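PDB 1VPR: dinoflagellate luciferase from Lingulodinium polyedrum, which catalyses, through this third of its three homologous luciferase domains, the oxidation of dinoflagellate luciferin by molecular oxygen, emitting blue light. Local coordinates for residues P116-E121 with P142-A147; A124-F129 with K137-P142; G245-G250 with E266-R271. All coordinates share one frame; numbering follows the deposited sequence.

Contact 1. Residues P116-E121 with P142-A147; sequences PQLTKE and PLPWPA
The ring of P116 meets those of P144 and P146 through single carbon atoms. P116 touches both others: its CB abuts P144 CB at 3.9 Å, while its CD reaches P146 CB, also at 3.9 Å, with CG near P146 CA. W145, between those two prolines in the chain, has its CB pointing away from P116-E121; its indole stacks on Y339 and meets Y237 at an angle.

Next along, L118 slots in with a forked end. Its CG stands anti to the carbonyl carbon (chi1 -60°), and from there the two methyls divide the work. CD1 meets L143 CD2 at 4.0 Å, and CD2 rests 3.9 Å from P144 CD. No hydrogen bond joins the two segments, so the grip is wholly apolar. Two polar groups bond away from the interface: Q117 folds its NE2 back onto L118 O within its own segment, 3.0 Å away and on a lone pair in the carbonyl plane, and P144 O accepts from W265 NE1. That same W265 also touches P116, L118 and L143.

Residues P142-P146 keep backbone angles of the polyproline II kind throughout. This is loop-on-loop packing, an extended proline-rich run and the lead-in to helix 120-126 laid together against strands 259-266 and 271-282 of the calycin-type barrel.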
loop_
_atom_site.group_PDB
_atom_site.type_symbol
_atom_site.label_atom_id
_atom_site.label_comp_id
_atom_site.label_asym_id
_atom_site.label_seq_id
_atom_site.Cartn_x
_atom_site.Cartn_y
_atom_site.Cartn_z
ATOM N N PRO A 116 -5.137 -18.318 -5.964
ATOM C CA PRO A 116 -6.448 -18.580 -5.358
ATOM C C PRO A 116 -7.415 -17.454 -5.703
ATOM O O PRO A 116 -7.000 -16.364 -6.101
ATOM C CB PRO A 116 -6.135 -18.621 -3.872
ATOM C CG PRO A 116 -5.033 -17.578 -3.759
ATOM C CD PRO A 116 -4.148 -17.899 -4.952
ATOM N N GLN A 117 -8.706 -17.716 -5.534
ATOM C CA GLN A 117 -9.733 -16.732 -5.821
ATOM C C GLN A 117 -10.925 -17.073 -4.924
ATOM O O GLN A 117 -11.223 -18.253 -4.721
ATOM C CB GLN A 117 -10.105 -16.842 -7.295
ATOM C CG GLN A 117 -11.475 -16.348 -7.676
ATOM C CD GLN A 117 -11.523 -14.860 -7.888
ATOM O OE1 GLN A 117 -10.588 -14.276 -8.434
ATOM N NE2 GLN A 117 -12.630 -14.234 -7.482
ATOM N N LEU A 118 -11.594 -16.072 -4.364
ATOM C CA LEU A 118 -12.742 -16.374 -3.512
ATOM C C LEU A 118 -13.976 -16.550 -4.391
ATOM O O LEU A 118 -14.119 -15.897 -5.431
ATOM C CB LEU A 118 -12.989 -15.249 -2.497
ATOM C CG LEU A 118 -11.861 -14.940 -1.519
ATOM C CD1 LEU A 118 -12.319 -13.885 -0.495
ATOM C CD2 LEU A 118 -11.457 -16.221 -0.816
ATOM N N THR A 119 -14.871 -17.432 -3.975
ATOM C CA THR A 119 -16.081 -17.667 -4.747
ATOM C C THR A 119 -17.038 -16.491 -4.564
ATOM O O THR A 119 -16.841 -15.622 -3.704
ATOM C CB THR A 119 -16.791 -18.963 -4.292
ATOM O OG1 THR A 119 -17.363 -18.765 -2.992
ATOM C CG2 THR A 119 -15.789 -20.134 -4.212
ATOM N N LYS A 120 -18.079 -16.476 -5.385
ATOM C CA LYS A 120 -19.110 -15.438 -5.360
ATOM C C LYS A 120 -19.811 -15.392 -4.001
ATOM O O LYS A 120 -20.165 -14.325 -3.480
ATOM C CB LYS A 120 -20.131 -15.756 -6.457
ATOM C CG LYS A 120 -21.359 -14.857 -6.505
ATOM C CD LYS A 120 -22.324 -15.362 -7.591
ATOM C CE LYS A 120 -23.605 -14.573 -7.608
ATOM N NZ LYS A 120 -24.578 -15.149 -8.579
ATOM N N GLU A 121 -20.016 -16.566 -3.426
ATOM C CA GLU A 121 -20.692 -16.670 -2.146
ATOM C C GLU A 121 -19.793 -16.146 -1.024
ATOM O O GLU A 121 -20.257 -15.457 -0.114
ATOM C CB GLU A 121 -21.065 -18.133 -1.865
ATOM C CG GLU A 121 -22.269 -18.638 -2.653
ATOM C CD GLU A 121 -22.119 -18.444 -4.151
ATOM O OE1 GLU A 121 -21.031 -18.783 -4.669
ATOM O OE2 GLU A 121 -23.090 -17.964 -4.796
ATOM N N PRO A 142 -11.055 -19.253 6.710
ATOM C CA PRO A 142 -9.643 -18.917 6.493
ATOM C C PRO A 142 -9.355 -18.493 5.074
ATOM O O PRO A 142 -9.755 -19.180 4.130
ATOM C CB PRO A 142 -8.916 -20.219 6.812
ATOM C CG PRO A 142 -9.926 -21.007 7.656
ATOM C CD PRO A 142 -11.201 -20.694 6.968
ATOM N N LEU A 143 -8.661 -17.374 4.895
ATOM C CA LEU A 143 -8.329 -16.976 3.537
ATOM C C LEU A 143 -7.276 -17.965 3.049
ATOM O O LEU A 143 -6.469 -18.468 3.836
ATOM C CB LEU A 143 -7.775 -15.535 3.505
ATOM C CG LEU A 143 -8.769 -14.371 3.735
ATOM C CD1 LEU A 143 -8.015 -13.047 3.921
ATOM C CD2 LEU A 143 -9.740 -14.265 2.546
ATOM N N PRO A 144 -7.298 -18.302 1.747
ATOM C CA PRO A 144 -6.305 -19.228 1.214
ATOM C C PRO A 144 -4.950 -18.522 1.118
ATOM O O PRO A 144 -4.899 -17.357 0.739
ATOM C CB PRO A 144 -6.847 -19.556 -0.192
ATOM C CG PRO A 144 -8.325 -19.415 -0.040
ATOM C CD PRO A 144 -8.415 -18.136 0.804
ATOM N N TRP A 145 -3.866 -19.201 1.492
ATOM C CA TRP A 145 -2.533 -18.624 1.322
ATOM C C TRP A 145 -2.239 -18.910 -0.158
ATOM O O TRP A 145 -2.644 -19.958 -0.675
ATOM C CB TRP A 145 -1.496 -19.343 2.184
ATOM C CG TRP A 145 -1.574 -19.004 3.661
ATOM C CD1 TRP A 145 -2.286 -19.666 4.621
ATOM C CD2 TRP A 145 -0.906 -17.922 4.328
ATOM N NE1 TRP A 145 -2.099 -19.069 5.846
ATOM C CE2 TRP A 145 -1.260 -17.993 5.693
ATOM C CE3 TRP A 145 -0.046 -16.900 3.901
ATOM C CZ2 TRP A 145 -0.783 -17.076 6.646
ATOM C CZ3 TRP A 145 0.437 -15.983 4.847
ATOM C CH2 TRP A 145 0.069 -16.077 6.202
ATOM N N PRO A 146 -1.569 -17.985 -0.873
ATOM C CA PRO A 146 -1.292 -18.263 -2.289
ATOM C C PRO A 146 -0.141 -19.225 -2.524
ATOM O O PRO A 146 0.975 -18.991 -2.062
ATOM C CB PRO A 146 -1.015 -16.876 -2.867
ATOM C CG PRO A 146 -0.371 -16.153 -1.704
ATOM C CD PRO A 146 -1.250 -16.579 -0.534
ATOM N N ALA A 147 -0.414 -20.313 -3.241
ATOM C CA ALA A 147 0.608 -21.311 -3.573
ATOM C C ALA A 147 1.895 -20.632 -4.038
ATOM O O ALA A 147 1.839 -19.681 -4.821
ATOM C CB ALA A 147 0.089 -22.237 -4.706
#

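Contact 2. Residues A124-F129 with K137-P142; sequences AMCKGF and KLPCGP
F129 lays its ring against P139. P139 CD sits over one ring face, 3.6 Å from the centroid and 19° off the normal, a CH-pi contact set slightly toward the rim. P139 CG comes closer still to a ring atom, 3.4 Å from F129 CD2, so the packing is tight. The ring reaches this place because CG stands anti to the backbone N (chi1 176°). L138 CD1 approaches F129 CE1 obliquely at 3.9 Å, and K137 O lies 3.5 Å from F129 CE2.

C126 SG touches L138 CG, P139 CD and C140 SG. The two sulphurs stand 3.4 Å apart, far too long for a disulphide. Farther out, the selenium of M125, a selenomethionine, lies beside the backbone of P139 and C140, 4.1 Å from C140 CA, while M125 CB faces P139 CB.

Two turns set these groups in place. A type II turn from C126 to F129, closed by F129 N to C126 O at 2.9 Å, brings F129 round to face P139. A type I turn from L138 to G141 carries P139 forward to meet it. Y131 packs edge-to-face with F129, and T323 also touches the ring.

An alanine in place of F129 would probably leave P139 CD and L138 CD1 without their aromatic neighbour and open a gap beside P139. With no hydrogen bond crossing, the contact depends on shape, CH-pi attraction and sulphur packing, its cysteines side by side but unbonded.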
loop_
_atom_site.group_PDB
_atom_site.type_symbol
_atom_site.label_atom_id
_atom_site.label_comp_id
_atom_site.label_asym_id
_atom_site.label_seq_id
_atom_site.Cartn_x
_atom_site.Cartn_y
_atom_site.Cartn_z
ATOM N N ALA A 124 -19.814 -12.464 -0.985
ATOM C CA ALA A 124 -21.107 -12.015 -0.497
ATOM C C ALA A 124 -21.197 -12.083 1.026
ATOM O O ALA A 124 -21.721 -11.180 1.666
ATOM C CB ALA A 124 -22.225 -12.861 -1.126
HETATM N N MSE A 125 -20.684 -13.157 1.609
HETATM C CA MSE A 125 -20.712 -13.313 3.064
HETATM C C MSE A 125 -19.975 -12.203 3.803
HETATM O O MSE A 125 -20.369 -11.803 4.902
HETATM C CB MSE A 125 -20.075 -14.636 3.457
HETATM C CG MSE A 125 -20.731 -15.834 2.860
HETATM SE SE MSE A 125 -19.619 -17.366 3.181
HETATM C CE MSE A 125 -20.080 -18.405 1.646
ATOM N N CYS A 126 -18.887 -11.721 3.206
ATOM C CA CYS A 126 -18.081 -10.682 3.832
ATOM C C CYS A 126 -18.597 -9.272 3.628
ATOM O O CYS A 126 -18.141 -8.350 4.301
ATOM C CB CYS A 126 -16.631 -10.771 3.328
ATOM S SG CYS A 126 -15.823 -12.348 3.710
ATOM N N LYS A 127 -19.535 -9.089 2.702
ATOM C CA LYS A 127 -20.064 -7.746 2.453
ATOM C C LYS A 127 -20.622 -7.171 3.748
ATOM O O LYS A 127 -21.448 -7.799 4.402
ATOM C CB LYS A 127 -21.168 -7.783 1.380
ATOM C CG LYS A 127 -20.790 -7.135 0.064
ATOM C CD LYS A 127 -19.693 -7.922 -0.654
ATOM C CE LYS A 127 -18.876 -7.031 -1.592
ATOM N NZ LYS A 127 -19.722 -6.258 -2.546
ATOM N N GLY A 128 -20.153 -5.985 4.123
ATOM C CA GLY A 128 -20.621 -5.345 5.348
ATOM C C GLY A 128 -19.970 -5.799 6.657
ATOM O O GLY A 128 -20.349 -5.326 7.738
ATOM N N PHE A 129 -18.994 -6.700 6.572
ATOM C CA PHE A 129 -18.300 -7.204 7.751
ATOM C C PHE A 129 -17.566 -6.061 8.464
ATOM O O PHE A 129 -17.173 -5.088 7.823
ATOM C CB PHE A 129 -17.306 -8.278 7.309
ATOM C CG PHE A 129 -16.452 -8.835 8.416
ATOM C CD1 PHE A 129 -15.070 -8.610 8.428
ATOM C CD2 PHE A 129 -17.008 -9.641 9.413
ATOM C CE1 PHE A 129 -14.258 -9.191 9.419
ATOM C CE2 PHE A 129 -16.207 -10.225 10.402
ATOM C CZ PHE A 129 -14.827 -9.995 10.398
ATOM N N LYS A 137 -13.975 -13.640 13.322
ATOM C CA LYS A 137 -13.369 -14.470 12.301
ATOM C C LYS A 137 -13.956 -13.972 10.981
ATOM O O LYS A 137 -15.123 -13.554 10.939
ATOM C CB LYS A 137 -13.768 -15.923 12.496
ATOM C CG LYS A 137 -13.324 -16.525 13.798
ATOM C CD LYS A 137 -13.726 -17.971 13.834
ATOM C CE LYS A 137 -13.318 -18.612 15.146
ATOM N NZ LYS A 137 -13.894 -19.991 15.237
ATOM N N LEU A 138 -13.170 -14.013 9.908
ATOM C CA LEU A 138 -13.667 -13.568 8.616
ATOM C C LEU A 138 -14.822 -14.517 8.297
ATOM O O LEU A 138 -14.709 -15.738 8.475
ATOM C CB LEU A 138 -12.558 -13.662 7.563
ATOM C CG LEU A 138 -12.768 -12.907 6.251
ATOM C CD1 LEU A 138 -12.869 -11.405 6.509
ATOM C CD2 LEU A 138 -11.596 -13.199 5.317
ATOM N N PRO A 139 -15.949 -13.974 7.829
ATOM C CA PRO A 139 -17.119 -14.802 7.508
ATOM C C PRO A 139 -16.916 -15.947 6.518
ATOM O O PRO A 139 -17.575 -16.974 6.626
ATOM C CB PRO A 139 -18.128 -13.782 6.996
ATOM C CG PRO A 139 -17.781 -12.554 7.793
ATOM C CD PRO A 139 -16.263 -12.545 7.660
ATOM N N CYS A 140 -16.010 -15.790 5.557
ATOM C CA CYS A 140 -15.826 -16.844 4.567
ATOM C C CYS A 140 -14.840 -17.921 4.980
ATOM O O CYS A 140 -14.457 -18.762 4.163
ATOM C CB CYS A 140 -15.423 -16.241 3.217
ATOM S SG CYS A 140 -13.966 -15.180 3.224
ATOM N N GLY A 141 -14.451 -17.924 6.253
ATOM C CA GLY A 141 -13.497 -18.921 6.718
ATOM C C GLY A 141 -12.089 -18.440 6.427
ATOM O O GLY A 141 -11.928 -17.337 5.897
ATOM N N PRO A 142 -11.055 -19.253 6.710
ATOM C CA PRO A 142 -9.643 -18.917 6.493
ATOM C C PRO A 142 -9.355 -18.493 5.074
ATOM O O PRO A 142 -9.755 -19.180 4.130
ATOM C CB PRO A 142 -8.916 -20.219 6.812
ATOM C CG PRO A 142 -9.926 -21.007 7.656
ATOM C CD PRO A 142 -11.201 -20.694 6.968
#

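Contact 3. Residues G245-G250 with E266-R271; sequences GGNLLG and EMESGR
E266, which packs against L248, has its OE1 held by two donors of its own loop. S269 OG donates to it on the anti lone pair, and R271 NH1 forms a salt bridge of 2.8 Å with E266 OE1 on the syn lone pair. OE2 goes to H199 NE2, so both oxygens of this carboxylate have partners.

Across the contact, E268 and N247 bind each other twice. E268 OE1 accepts from N247 N at 2.7 Å on its syn side, and OE2 takes N247 ND2 at 3.0 Å from above the carboxylate plane. The second bond is nearly straight (167°), although the amide and carboxylate planes stand 69° apart. The E268 chain bends at chi2 (68°), which sets CD within reach of both N-H groups of N247. The other end of the amide, N247 OD1, pairs with Y239 OH, which helps fix the rotation of the group.

The backbones join as well: M267 N donates to N247 O at 3.0 Å. Next to it L248 and E266 form an antiparallel non-hydrogen-bonded pair, and L248 CD2 closes to 3.5 Å from E266 CA. Beyond them the chain reverses through an ST turn at S269 and a G1 bulge, with G270 and R271 both facing E266, whose O accepts from S269 N and G270 N.

The two acids therefore play different parts. E266 ties together the turn linking strands 259-266 and 271-282, with R271 as its salt-bridge partner, whereas E268 is met by neutral N-H groups at the start of strand 247-253, whose dipoles would probably stabilise the carboxylate.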
loop_
_atom_site.group_PDB
_atom_site.type_symbol
_atom_site.label_atom_id
_atom_site.label_comp_id
_atom_site.label_asym_id
_atom_site.label_seq_id
_atom_site.Cartn_x
_atom_site.Cartn_y
_atom_site.Cartn_z
ATOM N N GLY A 245 -12.856 2.719 -0.404
ATOM C CA GLY A 245 -13.908 1.994 0.276
ATOM C C GLY A 245 -13.578 0.512 0.275
ATOM O O GLY A 245 -14.220 -0.277 0.964
ATOM N N GLY A 246 -12.558 0.136 -0.488
ATOM C CA GLY A 246 -12.167 -1.263 -0.563
ATOM C C GLY A 246 -11.526 -1.720 0.731
ATOM O O GLY A 246 -11.133 -0.886 1.568
ATOM N N ASN A 247 -11.435 -3.035 0.925
ATOM C CA ASN A 247 -10.816 -3.579 2.139
ATOM C C ASN A 247 -9.837 -4.675 1.741
ATOM O O ASN A 247 -10.195 -5.592 0.989
ATOM C CB ASN A 247 -11.868 -4.179 3.083
ATOM C CG ASN A 247 -12.834 -3.136 3.644
ATOM O OD1 ASN A 247 -12.478 -2.320 4.498
ATOM N ND2 ASN A 247 -14.066 -3.162 3.153
ATOM N N LEU A 248 -8.598 -4.580 2.220
ATOM C CA LEU A 248 -7.602 -5.602 1.899
ATOM C C LEU A 248 -7.084 -6.258 3.154
ATOM O O LEU A 248 -6.924 -5.608 4.191
ATOM C CB LEU A 248 -6.373 -5.001 1.182
ATOM C CG LEU A 248 -6.520 -4.042 0.007
ATOM C CD1 LEU A 248 -5.160 -3.561 -0.460
ATOM C CD2 LEU A 248 -7.254 -4.751 -1.128
ATOM N N LEU A 249 -6.830 -7.560 3.054
ATOM C CA LEU A 249 -6.208 -8.320 4.133
ATOM C C LEU A 249 -4.989 -8.912 3.425
ATOM O O LEU A 249 -5.126 -9.710 2.497
ATOM C CB LEU A 249 -7.142 -9.410 4.671
ATOM C CG LEU A 249 -8.190 -8.883 5.649
ATOM C CD1 LEU A 249 -9.174 -9.980 5.967
ATOM C CD2 LEU A 249 -7.532 -8.391 6.917
ATOM N N GLY A 250 -3.792 -8.506 3.833
ATOM C CA GLY A 250 -2.615 -9.000 3.144
ATOM C C GLY A 250 -1.473 -9.335 4.061
ATOM O O GLY A 250 -1.573 -9.147 5.268
ATOM N N GLU A 266 -8.292 -8.638 -1.982
ATOM C CA GLU A 266 -9.203 -7.500 -2.139
ATOM C C GLU A 266 -10.571 -8.138 -1.900
ATOM O O GLU A 266 -11.134 -8.803 -2.786
ATOM C CB GLU A 266 -9.084 -6.946 -3.560
ATOM C CG GLU A 266 -9.967 -5.745 -3.877
ATOM C CD GLU A 266 -9.778 -5.283 -5.314
ATOM O OE1 GLU A 266 -10.197 -6.041 -6.222
ATOM O OE2 GLU A 266 -9.194 -4.184 -5.529
HETATM N N MSE A 267 -11.098 -7.930 -0.693
HETATM C CA MSE A 267 -12.328 -8.559 -0.272
HETATM C C MSE A 267 -13.582 -8.315 -1.099
HETATM O O MSE A 267 -14.399 -9.216 -1.252
HETATM C CB MSE A 267 -12.593 -8.224 1.194
HETATM C CG MSE A 267 -11.465 -8.628 2.162
HETATM SE SE MSE A 267 -10.971 -10.488 1.967
HETATM C CE MSE A 267 -12.754 -11.254 2.086
ATOM N N GLU A 268 -13.748 -7.128 -1.658
ATOM C CA GLU A 268 -14.958 -6.882 -2.437
ATOM C C GLU A 268 -15.024 -7.558 -3.807
ATOM O O GLU A 268 -16.111 -7.637 -4.398
ATOM C CB GLU A 268 -15.171 -5.381 -2.587
ATOM C CG GLU A 268 -15.463 -4.704 -1.274
ATOM C CD GLU A 268 -14.275 -4.693 -0.326
ATOM O OE1 GLU A 268 -13.164 -4.317 -0.753
ATOM O OE2 GLU A 268 -14.463 -5.043 0.859
ATOM N N SER A 269 -13.886 -8.043 -4.310
ATOM C CA SER A 269 -13.823 -8.705 -5.617
ATOM C C SER A 269 -13.417 -10.178 -5.504
ATOM O O SER A 269 -13.594 -10.967 -6.442
ATOM C CB SER A 269 -12.818 -7.986 -6.507
ATOM O OG SER A 269 -11.492 -8.217 -6.045
ATOM N N GLY A 270 -12.881 -10.549 -4.350
ATOM C CA GLY A 270 -12.449 -11.923 -4.135
ATOM C C GLY A 270 -11.139 -12.226 -4.836
ATOM O O GLY A 270 -10.733 -13.398 -4.936
ATOM N N ARG A 271 -10.460 -11.185 -5.319
ATOM C CA ARG A 271 -9.186 -11.378 -6.030
ATOM C C ARG A 271 -7.961 -11.319 -5.109
ATOM O O ARG A 271 -7.927 -10.529 -4.164
ATOM C CB ARG A 271 -9.039 -10.322 -7.129
ATOM C CG ARG A 271 -10.015 -10.474 -8.281
ATOM C CD ARG A 271 -9.727 -9.423 -9.348
ATOM N NE ARG A 271 -9.938 -8.071 -8.839
ATOM C CZ ARG A 271 -9.579 -6.971 -9.500
ATOM N NH1 ARG A 271 -9.799 -5.763 -8.982
ATOM N NH2 ARG A 271 -8.987 -7.083 -10.684
#

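Contact 1 is the buried one, contact 2 lies partly at the surface, and contact 3 is intermediate, nearer the chain's centre. Contacts 1 and 2 both involve helix 120-126 and share P142, with 124-129/137-142 nested inside the loop closed by 116-121/142-147. Neither has a hydrogen bond across it; contact 3, between a barrel strand and the turn joining two others, joins its segments by backbone and carboxylate bonds. M267 links all three: its CE packs on L118 CD1 of contact 1 (3.7 Å) and on C126 SG of contact 2 (3.6 Å). A probable hydrogen bond from L118 N to G270 O fastens the apolar loops to the barrel's polar turn.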